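PDB 4HE6: peptidase family U32 from Geobacillus thermoleovorans, which is of unknown function, the crystallised part being the small, all-beta C-terminal domain of a putative peptidase. Local coordinates for residues Thr5-Leu11 / Val24-Phe30; Tyr15-Gly20 / Phe73-Leu79; Asp34-Gly40 / Asn83-Glu88. One frame throughout, in Å; residues are numbered along the deposited sequence. Where two conformers were deposited one is given.

Overall arrangement
A small all-beta domain illustrates how a few contacts can join distant parts of a chain. From the N terminus, contact 1 closes first, pairing the mouth of the hairpin of strands 10-16 and 21-26. The tip of that hairpin waits until residues 73-79 return across a 52-residue excursion to make contact 2, which therefore crosses contact 1. Contact 3 opens after contact 1 has closed and also crosses contact 2, pairing strand 35-39 with the C-terminal strand 84-87. This last strand in turn borders strand 10-16, where the Met-85 backbone is hydrogen-bonded to both Ala-9 and Gly-10. Phe-73 brings all three contacts together, its ring packing on Phe-30, Phe-38 and Met-85.

Contact 1 (Thr5-Leu11 / Val24-Phe30); sequences TREFAGL and VQQRNHF. Unlike the reference sequence in segment 5-11: Arg-6 (reference His). With ACT (acetate ion), chain C.
This is the open end of an antiparallel beta hairpin, where strands 10-16 and 21-26 part and the flanking coil is held by further backbone bonds to Ala-9 O and by the side chain of Asn-28. Two pairs set the register. Leu-11 and Gln-25 form a hydrogen-bonded pair (CA-CA 5.1 Å), with Leu-11 N to Gln-25 O at 2.9 Å and Gln-25 N to Leu-11 O at 2.8 Å; Gly-10 and Gln-26 form a non-hydrogen-bonded pair at 4.4 Å between CA atoms. A CB on Gly-10 would clash with Val-24 CG1, only 2.6 Å away.

Beyond the pairs, Ala-9 O receives both Arg-27 N (2.8 Å) and Asn-28 N (3.3 Å). On the side facing strand 84-87, Ala-9 and Gly-10 both face Met-85, a classic beta bulge. Ala-9 CB rests 4.3 Å from Phe-30 CD2.

Thr-5 to Glu-7 are compact (phi -70 to -88°, psi -19 to 2°), so the O atoms of Thr-5 and Phe-8 can share one donor. Asn-28 directs its CA-CB bond toward 5-11, and chi1 m carries the amide to the turn: ND2 donates to Thr-5 O and Phe-8 O, each at 2.8 Å, while OD1 accepts from Arg-6 NH1 at 2.6 Å. Arg-6 NH2 reaches Thr-5 OG1 (3.2 Å) and a water that also bonds Arg-27 O. Arg-27, in the conformer given, sets its guanidinium face against Thr-5 CG2, 3.6 Å from NE. His-29 NE2 binds an acetate ion, probably from the crystallisation liquor, through OXT at 2.9 Å.

One asparagine amide, using both donor and acceptor ends, thus pins the N-terminal coil to the hairpin after regular strand pairing has ended.

Contact 2 (Tyr15-Gly20 / Phe73-Leu79); sequences YDPETG and FKVKRPL
Tyr-15 shows how a single aromatic side chain can fasten a hairpin tip to a distant segment. Its CA-CB bond points toward residues 73-79, and chi1 in t (173°) with chi2 at 71° then lays one ring face over the peptide link between Pro-78 and Leu-79. Tyr-15 CE2 is 3.5 Å from Pro-78 CA and 3.8 Å from Pro-78 CB, and Tyr-15 CB is 3.3 Å from Leu-79 O. Val-75, with chi1 in m, places CG2 3.4 Å from Tyr-15 CE1. Leu-79 CB lies 4.2 Å from Tyr-15 CB, and its m, t side chain packs onward against Phe-38 and Phe-46. The phenol OH shares a water with Val-75 O, 2.7 Å from Tyr-15 OH and 2.8 Å from the carbonyl oxygen.

Asp-16 (chi1 t) accepts Glu-18 N on OD1 at 3.0 Å, an Asx turn at the start of the tip, and Gly-20 N returns to Asp-16 O at 2.8 Å. Gly-20 has phi/psi of 81/6°, a left-handed conformation in which a CB would jam against the preceding carbonyl. Its own O accepts Val-75 N at 2.9 Å, carrying the pairing of strands 21-26 and 70-74 just past their ends. Beside it Lys-74, with chi2 (99°) and chi3 (132°) between wells, lays CD 3.4 Å from Thr-19 O.

Apolar packing thus joins the two segments, with one backbone bond and one water-mediated link fixing their polar edges.

Contact 3 (Asp34-Gly40 / Asn83-Glu88); sequences DEVEFFG and NMMRKE
Arg-86 lays its guanidinium flat on the Phe-39 ring, centres 3.6 Å apart and planes at 8°, a cation-pi stack. Arg-86 has chi1 in p and chi2 and chi3 in t; Phe-39, also p, receives Met-84 CB on its opposite face, 3.7 Å from the ring centroid, with Met-84 SD oblique at 4.7 Å. Glu-37, extended in t, t, completes a salt bridge: its OE2 accepts Arg-86 NE and NH2, both at 2.8 Å.

Beneath these side chains strands 35-39 and 84-87 run antiparallel, axes at 150°. Glu-37/Arg-86 and Phe-39/Met-84 are hydrogen-bonded pairs (CA-CA 5.3 and 5.4 Å); Val-36/Lys-87 and Phe-38/Met-85 alternate as non-hydrogen-bonded pairs (4.3 and 4.4 Å). Glu-88 N to Glu-35 O, 2.9 Å, extends the ladder.

On the buried face Met-85 CG lies over the Phe-38 ring and Met-85 SD is 3.6 Å from Phe-38 CZ, beside Phe-73. Met-aromatic contacts thus occur on both faces, but salt bridge and cation-pi stack only on the partly exposed one.

Contact 1 (Thr5-Leu11 / Val24-Phe30)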
loop_
_atom_site.group_PDB
_atom_site.type_symbol
_atom_site.label_atom_id
_atom_site.label_comp_id
_atom_site.label_asym_id
_atom_site.label_seq_id
_atom_site.Cartn_x
_atom_site.Cartn_y
_atom_site.Cartn_z
ATOM N N THR A 5 -1.819 -14.057 -6.146
ATOM C CA THR A 5 -1.736 -13.141 -5.032
ATOM C C THR A 5 -0.405 -13.157 -4.300
ATOM O O THR A 5 -0.166 -12.362 -3.395
ATOM C CB THR A 5 -2.874 -13.428 -4.022
ATOM O OG1 THR A 5 -2.854 -14.858 -3.859
ATOM C CG2 THR A 5 -4.190 -13.016 -4.594
ATOM N N ARG A 6 0.527 -14.021 -4.687
ATOM C CA ARG A 6 1.862 -13.992 -4.079
ATOM C C ARG A 6 2.650 -12.765 -4.580
ATOM O O ARG A 6 3.654 -12.405 -3.974
ATOM C CB ARG A 6 2.738 -15.166 -4.447
ATOM C CG ARG A 6 2.297 -16.572 -4.221
ATOM C CD ARG A 6 1.318 -17.083 -3.192
ATOM N NE ARG A 6 0.414 -16.249 -2.338
ATOM C CZ ARG A 6 -0.003 -15.489 -1.363
ATOM N NH1 ARG A 6 0.828 -15.089 -0.468
ATOM N NH2 ARG A 6 -1.252 -15.010 -1.105
ATOM N N GLU A 7 2.256 -12.173 -5.687
ATOM C CA GLU A 7 3.035 -11.200 -6.435
ATOM C C GLU A 7 2.848 -9.772 -5.985
ATOM O O GLU A 7 3.379 -8.805 -6.557
ATOM C CB GLU A 7 2.635 -11.320 -7.947
ATOM C CG GLU A 7 3.092 -12.670 -8.508
ATOM C CD GLU A 7 2.686 -12.814 -9.953
ATOM O OE1 GLU A 7 2.069 -13.846 -10.283
ATOM O OE2 GLU A 7 2.957 -11.884 -10.778
ATOM N N PHE A 8 2.021 -9.619 -4.940
ATOM C CA PHE A 8 1.895 -8.243 -4.493
ATOM C C PHE A 8 1.472 -8.254 -3.020
ATOM O O PHE A 8 0.995 -9.267 -2.520
ATOM C CB PHE A 8 0.996 -7.386 -5.381
ATOM C CG PHE A 8 -0.418 -7.865 -5.481
ATOM C CD1 PHE A 8 -0.809 -8.976 -6.197
ATOM C CD2 PHE A 8 -1.427 -7.173 -4.805
ATOM C CE1 PHE A 8 -2.133 -9.388 -6.287
ATOM C CE2 PHE A 8 -2.743 -7.570 -4.930
ATOM C CZ PHE A 8 -3.115 -8.682 -5.648
ATOM N N ALA A 9 1.645 -7.112 -2.378
ATOM C CA ALA A 9 1.330 -6.952 -0.987
ATOM C C ALA A 9 0.123 -6.109 -0.698
ATOM O O ALA A 9 -0.415 -6.180 0.405
ATOM C CB ALA A 9 2.541 -6.345 -0.284
ATOM N N GLY A 10 -0.321 -5.295 -1.667
ATOM C CA GLY A 10 -1.492 -4.494 -1.428
ATOM C C GLY A 10 -2.088 -4.030 -2.745
ATOM O O GLY A 10 -1.394 -3.896 -3.758
ATOM N N LEU A 11 -3.356 -3.731 -2.686
ATOM C CA LEU A 11 -4.106 -3.165 -3.807
ATOM C C LEU A 11 -4.619 -1.797 -3.377
ATOM O O LEU A 11 -5.258 -1.684 -2.324
ATOM C CB LEU A 11 -5.274 -4.081 -4.158
ATOM C CG LEU A 11 -6.165 -3.695 -5.330
ATOM C CD1 LEU A 11 -5.358 -3.753 -6.605
ATOM C CD2 LEU A 11 -7.359 -4.635 -5.450
ATOM N N VAL A 24 -5.300 1.123 1.302
ATOM C CA VAL A 24 -4.754 -0.069 0.673
ATOM C C VAL A 24 -5.373 -1.325 1.287
ATOM O O VAL A 24 -5.447 -1.462 2.494
ATOM C CB VAL A 24 -3.211 -0.058 0.844
ATOM C CG1 VAL A 24 -2.631 -1.383 0.355
ATOM C CG2 VAL A 24 -2.624 1.149 0.156
ATOM N N GLN A 25 -5.782 -2.232 0.404
ATOM C CA GLN A 25 -6.261 -3.544 0.824
ATOM C C GLN A 25 -5.059 -4.471 0.865
ATOM O O GLN A 25 -4.412 -4.734 -0.142
ATOM C CB GLN A 25 -7.322 -4.024 -0.136
ATOM C CG GLN A 25 -7.937 -5.390 0.204
ATOM C CD GLN A 25 -8.933 -5.815 -0.854
ATOM O OE1 GLN A 25 -8.515 -5.959 -2.018
ATOM N NE2 GLN A 25 -10.223 -6.008 -0.565
ATOM N N GLN A 26 -4.739 -4.951 2.052
ATOM C CA GLN A 26 -3.585 -5.833 2.232
ATOM C C GLN A 26 -3.804 -7.148 1.512
ATOM O O GLN A 26 -4.906 -7.693 1.516
ATOM C CB GLN A 26 -3.367 -6.066 3.720
ATOM C CG GLN A 26 -2.069 -6.790 4.107
ATOM C CD GLN A 26 -2.211 -8.275 4.242
ATOM O OE1 GLN A 26 -2.969 -8.931 3.545
ATOM N NE2 GLN A 26 -1.433 -8.849 5.172
ATOM N N ARG A 27 -2.737 -7.642 0.913
ATOM C CA ARG A 27 -2.729 -9.009 0.422
ATOM C C ARG A 27 -1.660 -9.873 1.073
ATOM O O ARG A 27 -1.877 -11.070 1.178
ATOM C CB ARG A 27 -2.660 -8.994 -1.126
ATOM C CG ARG A 27 -3.494 -10.082 -1.778
ATOM C CD ARG A 27 -4.969 -10.043 -1.433
ATOM N NE ARG A 27 -5.833 -10.780 -2.317
ATOM C CZ ARG A 27 -6.544 -10.377 -3.357
ATOM N NH1 ARG A 27 -6.574 -9.095 -3.744
ATOM N NH2 ARG A 27 -7.278 -11.231 -4.023
ATOM N N ASN A 28 -0.544 -9.280 1.448
ATOM C CA ASN A 28 0.509 -10.020 2.182
ATOM C C ASN A 28 1.146 -9.068 3.194
ATOM O O ASN A 28 1.070 -7.852 3.038
ATOM C CB ASN A 28 1.543 -10.614 1.237
ATOM C CG ASN A 28 1.005 -11.744 0.416
ATOM O OD1 ASN A 28 0.825 -12.870 0.918
ATOM N ND2 ASN A 28 0.675 -11.489 -0.825
ATOM N N HIS A 29 1.805 -9.634 4.183
ATOM C CA HIS A 29 2.309 -8.862 5.308
ATOM C C HIS A 29 3.232 -7.713 4.875
ATOM O O HIS A 29 4.159 -7.887 4.103
ATOM C CB HIS A 29 3.172 -9.809 6.164
ATOM C CG HIS A 29 3.634 -9.314 7.462
ATOM N ND1 HIS A 29 4.595 -8.351 7.658
ATOM C CD2 HIS A 29 3.213 -9.696 8.701
ATOM C CE1 HIS A 29 4.755 -8.166 8.952
ATOM N NE2 HIS A 29 3.938 -8.952 9.595
ATOM N N PHE A 30 3.026 -6.547 5.490
ATOM C CA PHE A 30 3.969 -5.475 5.397
ATOM C C PHE A 30 3.857 -4.643 6.691
ATOM O O PHE A 30 2.864 -4.738 7.422
ATOM C CB PHE A 30 3.764 -4.589 4.161
ATOM C CG PHE A 30 2.421 -3.925 4.024
ATOM C CD1 PHE A 30 2.233 -2.645 4.547
ATOM C CD2 PHE A 30 1.387 -4.528 3.386
ATOM C CE1 PHE A 30 1.028 -1.994 4.357
ATOM C CE2 PHE A 30 0.172 -3.907 3.197
ATOM C CZ PHE A 30 -0.012 -2.638 3.715
HETATM C C ACT C . 4.115 -10.802 12.517
HETATM O O ACT C . 2.994 -11.329 12.491
HETATM O OXT ACT C . 4.279 -9.565 12.415
HETATM C CH3 ACT C . 5.331 -11.675 12.655
HETATM O O HOH W 1 -3.009 -13.407 0.478
#

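Contact 2 (Tyr15-Gly20 / Phe73-Leu79)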
loop_
_atom_site.group_PDB
_atom_site.type_symbol
_atom_site.label_atom_id
_atom_site.label_comp_id
_atom_site.label_asym_id
_atom_site.label_seq_id
_atom_site.Cartn_x
_atom_site.Cartn_y
_atom_site.Cartn_z
ATOM N N TYR A 15 -7.002 7.110 -2.789
ATOM C CA TYR A 15 -5.905 8.026 -2.528
ATOM C C TYR A 15 -6.453 9.445 -2.375
ATOM O O TYR A 15 -7.177 9.882 -3.236
ATOM C CB TYR A 15 -4.874 7.990 -3.697
ATOM C CG TYR A 15 -3.820 9.044 -3.525
ATOM C CD1 TYR A 15 -2.837 8.971 -2.557
ATOM C CD2 TYR A 15 -3.785 10.158 -4.371
ATOM C CE1 TYR A 15 -1.861 9.929 -2.391
ATOM C CE2 TYR A 15 -2.818 11.160 -4.207
ATOM C CZ TYR A 15 -1.856 11.043 -3.211
ATOM O OH TYR A 15 -0.891 12.022 -3.034
ATOM N N ASP A 16 -6.113 10.090 -1.283
ATOM C CA ASP A 16 -6.548 11.464 -1.005
ATOM C C ASP A 16 -5.465 12.402 -1.477
ATOM O O ASP A 16 -4.417 12.484 -0.836
ATOM C CB ASP A 16 -6.837 11.658 0.483
ATOM C CG ASP A 16 -7.364 13.038 0.803
ATOM O OD1 ASP A 16 -7.105 14.010 0.086
ATOM O OD2 ASP A 16 -8.072 13.101 1.844
ATOM N N PRO A 17 -5.639 13.110 -2.572
ATOM C CA PRO A 17 -4.510 13.848 -3.116
ATOM C C PRO A 17 -4.242 15.140 -2.366
ATOM O O PRO A 17 -3.183 15.753 -2.580
ATOM C CB PRO A 17 -4.983 14.213 -4.554
ATOM C CG PRO A 17 -6.448 14.325 -4.362
ATOM C CD PRO A 17 -6.845 13.229 -3.409
ATOM N N GLU A 18 -5.097 15.550 -1.459
ATOM C CA GLU A 18 -4.834 16.690 -0.622
ATOM C C GLU A 18 -3.877 16.335 0.529
ATOM O O GLU A 18 -3.043 17.163 0.917
ATOM C CB GLU A 18 -6.107 17.297 -0.086
ATOM C CG GLU A 18 -7.003 17.870 -1.155
ATOM C CD GLU A 18 -6.545 19.143 -1.815
ATOM O OE1 GLU A 18 -5.667 19.824 -1.278
ATOM O OE2 GLU A 18 -7.129 19.435 -2.893
ATOM N N THR A 19 -4.013 15.149 1.090
ATOM C CA THR A 19 -3.285 14.732 2.286
ATOM C C THR A 19 -2.187 13.736 1.994
ATOM O O THR A 19 -1.308 13.486 2.840
ATOM C CB THR A 19 -4.196 14.177 3.370
ATOM O OG1 THR A 19 -4.781 13.039 2.825
ATOM C CG2 THR A 19 -5.317 15.132 3.752
ATOM N N GLY A 20 -2.204 13.124 0.831
ATOM C CA GLY A 20 -1.221 12.104 0.567
ATOM C C GLY A 20 -1.524 10.737 1.153
ATOM O O GLY A 20 -0.693 9.833 1.092
ATOM N N PHE A 73 -2.002 4.763 5.027
ATOM C CA PHE A 73 -0.699 5.303 5.296
ATOM C C PHE A 73 -0.375 6.383 4.268
ATOM O O PHE A 73 -0.971 6.423 3.174
ATOM C CB PHE A 73 0.404 4.238 5.332
ATOM C CG PHE A 73 0.463 3.297 4.184
ATOM C CD1 PHE A 73 -0.300 2.144 4.127
ATOM C CD2 PHE A 73 1.336 3.583 3.114
ATOM C CE1 PHE A 73 -0.216 1.288 3.063
ATOM C CE2 PHE A 73 1.407 2.710 2.062
ATOM C CZ PHE A 73 0.647 1.548 2.038
ATOM N N LYS A 74 0.552 7.238 4.607
ATOM C CA LYS A 74 1.039 8.265 3.714
ATOM C C LYS A 74 1.864 7.671 2.585
ATOM O O LYS A 74 2.698 6.794 2.827
ATOM C CB LYS A 74 1.871 9.297 4.480
ATOM C CG LYS A 74 2.193 10.529 3.728
ATOM C CD LYS A 74 1.252 11.694 4.089
ATOM C CE LYS A 74 2.081 12.935 4.350
ATOM N NZ LYS A 74 3.263 12.623 5.239
ATOM N N VAL A 75 1.667 8.202 1.371
ATOM C CA VAL A 75 2.507 7.817 0.248
ATOM C C VAL A 75 3.162 9.032 -0.348
ATOM O O VAL A 75 2.688 10.178 -0.267
ATOM C CB VAL A 75 1.715 6.992 -0.800
ATOM C CG1 VAL A 75 1.239 5.647 -0.157
ATOM C CG2 VAL A 75 0.556 7.773 -1.389
ATOM N N LYS A 76 4.278 8.782 -1.043
ATOM C CA LYS A 76 5.154 9.834 -1.502
ATOM C C LYS A 76 4.841 10.454 -2.846
ATOM O O LYS A 76 5.365 11.529 -3.171
ATOM C CB LYS A 76 6.611 9.263 -1.504
ATOM C CG LYS A 76 7.146 9.142 -0.102
ATOM C CD LYS A 76 7.187 10.397 0.713
ATOM C CE LYS A 76 7.910 11.578 0.105
ATOM N NZ LYS A 76 7.853 12.862 0.875
ATOM N N ARG A 77 3.997 9.791 -3.617
ATOM C CA ARG A 77 3.504 10.336 -4.898
ATOM C C ARG A 77 2.055 9.937 -5.047
ATOM O O ARG A 77 1.621 8.988 -4.378
ATOM C CB ARG A 77 4.263 9.775 -6.086
ATOM C CG ARG A 77 5.773 9.925 -6.048
ATOM C CD ARG A 77 6.358 9.455 -7.346
ATOM N NE ARG A 77 7.786 9.462 -7.412
ATOM C CZ ARG A 77 8.496 9.178 -8.486
ATOM N NH1 ARG A 77 7.887 8.784 -9.579
ATOM N NH2 ARG A 77 9.810 9.251 -8.417
ATOM N N PRO A 78 1.321 10.623 -5.911
ATOM C CA PRO A 78 -0.069 10.239 -6.167
ATOM C C PRO A 78 -0.195 8.838 -6.695
ATOM O O PRO A 78 0.685 8.294 -7.398
ATOM C CB PRO A 78 -0.547 11.273 -7.189
ATOM C CG PRO A 78 0.314 12.513 -6.895
ATOM C CD PRO A 78 1.682 11.893 -6.609
ATOM N N LEU A 79 -1.337 8.227 -6.364
ATOM C CA LEU A 79 -1.764 6.902 -6.765
ATOM C C LEU A 79 -3.178 6.955 -7.296
ATOM O O LEU A 79 -3.958 7.824 -6.894
ATOM C CB LEU A 79 -1.731 5.933 -5.578
ATOM C CG LEU A 79 -0.331 5.692 -5.039
ATOM C CD1 LEU A 79 -0.421 4.914 -3.711
ATOM C CD2 LEU A 79 0.561 4.947 -6.012
HETATM O O HOH W 2 1.650 11.927 -2.234
#

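Contact 3 (Asp34-Gly40 / Asn83-Glu88)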
loop_
_atom_site.group_PDB
_atom_site.type_symbol
_atom_site.label_atom_id
_atom_site.label_comp_id
_atom_site.label_asym_id
_atom_site.label_seq_id
_atom_site.Cartn_x
_atom_site.Cartn_y
_atom_site.Cartn_z
ATOM N N ASP A 34 9.333 -1.105 6.194
ATOM C CA ASP A 34 9.519 -1.868 4.983
ATOM C C ASP A 34 9.612 -0.919 3.788
ATOM O O ASP A 34 8.971 0.136 3.744
ATOM C CB ASP A 34 8.340 -2.818 4.748
ATOM C CG ASP A 34 8.259 -4.029 5.609
ATOM O OD1 ASP A 34 9.258 -4.292 6.317
ATOM O OD2 ASP A 34 7.226 -4.727 5.559
ATOM N N GLU A 35 10.364 -1.376 2.783
ATOM C CA GLU A 35 10.365 -0.717 1.492
ATOM C C GLU A 35 9.359 -1.390 0.563
ATOM O O GLU A 35 9.343 -2.631 0.445
ATOM C CB GLU A 35 11.732 -0.780 0.839
ATOM C CG GLU A 35 11.924 0.273 -0.237
ATOM C CD GLU A 35 12.099 1.662 0.283
ATOM O OE1 GLU A 35 12.090 2.597 -0.567
ATOM O OE2 GLU A 35 12.232 1.838 1.505
ATOM N N VAL A 36 8.575 -0.566 -0.127
ATOM C CA VAL A 36 7.579 -1.022 -1.069
ATOM C C VAL A 36 7.745 -0.308 -2.385
ATOM O O VAL A 36 8.337 0.750 -2.471
ATOM C CB VAL A 36 6.132 -0.868 -0.514
ATOM C CG1 VAL A 36 5.961 -1.665 0.759
ATOM C CG2 VAL A 36 5.807 0.583 -0.309
ATOM N N GLU A 37 7.173 -0.877 -3.415
ATOM C CA GLU A 37 7.064 -0.269 -4.731
ATOM C C GLU A 37 5.626 -0.235 -5.140
ATOM O O GLU A 37 4.925 -1.257 -5.074
ATOM C CB GLU A 37 7.886 -1.070 -5.769
ATOM C CG GLU A 37 7.978 -0.327 -7.103
ATOM C CD GLU A 37 8.687 -1.094 -8.177
ATOM O OE1 GLU A 37 9.465 -0.465 -8.929
ATOM O OE2 GLU A 37 8.509 -2.308 -8.328
ATOM N N PHE A 38 5.169 0.922 -5.592
ATOM C CA PHE A 38 3.884 1.064 -6.227
ATOM C C PHE A 38 4.072 0.997 -7.727
ATOM O O PHE A 38 5.033 1.523 -8.284
ATOM C CB PHE A 38 3.218 2.395 -5.831
ATOM C CG PHE A 38 2.751 2.390 -4.399
ATOM C CD1 PHE A 38 3.524 2.974 -3.371
ATOM C CD2 PHE A 38 1.553 1.771 -4.086
ATOM C CE1 PHE A 38 3.010 2.925 -2.082
ATOM C CE2 PHE A 38 1.085 1.770 -2.776
ATOM C CZ PHE A 38 1.809 2.351 -1.763
ATOM N N PHE A 39 3.107 0.307 -8.384
ATOM C CA PHE A 39 3.234 0.070 -9.828
ATOM C C PHE A 39 1.871 -0.051 -10.457
ATOM O O PHE A 39 0.828 -0.107 -9.782
ATOM C CB PHE A 39 4.095 -1.168 -10.062
ATOM C CG PHE A 39 3.541 -2.484 -9.589
ATOM C CD1 PHE A 39 2.961 -3.385 -10.481
ATOM C CD2 PHE A 39 3.601 -2.842 -8.252
ATOM C CE1 PHE A 39 2.494 -4.599 -10.044
ATOM C CE2 PHE A 39 3.125 -4.075 -7.817
ATOM C CZ PHE A 39 2.569 -4.966 -8.698
ATOM N N GLY A 40 1.902 -0.067 -11.763
ATOM C CA GLY A 40 0.727 -0.183 -12.606
ATOM C C GLY A 40 0.689 0.927 -13.642
ATOM O O GLY A 40 1.441 1.874 -13.627
ATOM N N ASN A 83 -4.022 0.758 -8.671
ATOM C CA ASN A 83 -2.604 0.523 -8.671
ATOM C C ASN A 83 -2.263 -0.521 -7.605
ATOM O O ASN A 83 -3.036 -0.785 -6.718
ATOM C CB ASN A 83 -1.841 1.831 -8.474
ATOM C CG ASN A 83 -1.878 2.777 -9.702
ATOM O OD1 ASN A 83 -1.850 3.976 -9.558
ATOM N ND2 ASN A 83 -1.987 2.297 -10.940
ATOM N N MET A 84 -1.092 -1.099 -7.756
ATOM C CA MET A 84 -0.666 -2.194 -6.913
ATOM C C MET A 84 0.586 -1.828 -6.140
ATOM O O MET A 84 1.320 -0.894 -6.468
ATOM C CB MET A 84 -0.415 -3.399 -7.835
ATOM C CG MET A 84 -1.583 -3.837 -8.723
ATOM S SD MET A 84 -1.363 -5.297 -9.758
ATOM C CE MET A 84 -1.180 -6.639 -8.608
ATOM N N MET A 85 0.839 -2.578 -5.074
ATOM C CA MET A 85 1.977 -2.383 -4.213
ATOM C C MET A 85 2.663 -3.715 -3.959
ATOM O O MET A 85 1.989 -4.707 -3.694
ATOM C CB MET A 85 1.525 -1.828 -2.838
ATOM C CG MET A 85 2.678 -1.372 -1.978
ATOM S SD MET A 85 2.174 -0.896 -0.297
ATOM C CE MET A 85 2.075 -2.520 0.436
ATOM N N ARG A 86 3.985 -3.765 -4.041
ATOM C CA ARG A 86 4.746 -4.983 -3.752
ATOM C C ARG A 86 5.895 -4.623 -2.837
ATOM O O ARG A 86 6.372 -3.507 -2.792
ATOM C CB ARG A 86 5.249 -5.685 -5.013
ATOM C CG ARG A 86 6.068 -4.823 -5.930
ATOM C CD ARG A 86 6.492 -5.517 -7.233
ATOM N NE ARG A 86 6.881 -4.531 -8.268
ATOM C CZ ARG A 86 6.555 -4.559 -9.538
ATOM N NH1 ARG A 86 5.819 -5.513 -10.095
ATOM N NH2 ARG A 86 6.979 -3.583 -10.366
ATOM N N LYS A 87 6.353 -5.601 -2.070
ATOM C CA LYS A 87 7.618 -5.353 -1.377
ATOM C C LYS A 87 8.811 -5.123 -2.293
ATOM O O LYS A 87 8.882 -5.852 -3.282
ATOM C CB LYS A 87 7.837 -6.568 -0.468
ATOM C CG LYS A 87 6.707 -6.585 0.561
ATOM C CD LYS A 87 7.037 -5.830 1.802
ATOM C CE LYS A 87 7.667 -6.631 2.922
ATOM N NZ LYS A 87 7.030 -7.935 3.158
ATOM N N GLU A 88 9.738 -4.223 -1.957
ATOM C CA GLU A 88 10.923 -3.851 -2.783
ATOM C C GLU A 88 12.134 -4.438 -2.099
ATOM O O GLU A 88 12.439 -4.000 -0.989
ATOM C CB GLU A 88 11.160 -2.333 -2.886
ATOM C CG GLU A 88 12.343 -1.847 -3.692
ATOM C CD GLU A 88 12.210 -1.938 -5.200
ATOM O OE1 GLU A 88 11.164 -2.431 -5.672
ATOM O OE2 GLU A 88 13.079 -1.542 -6.010
HETATM O O HOH W 3 6.910 -7.356 6.306
#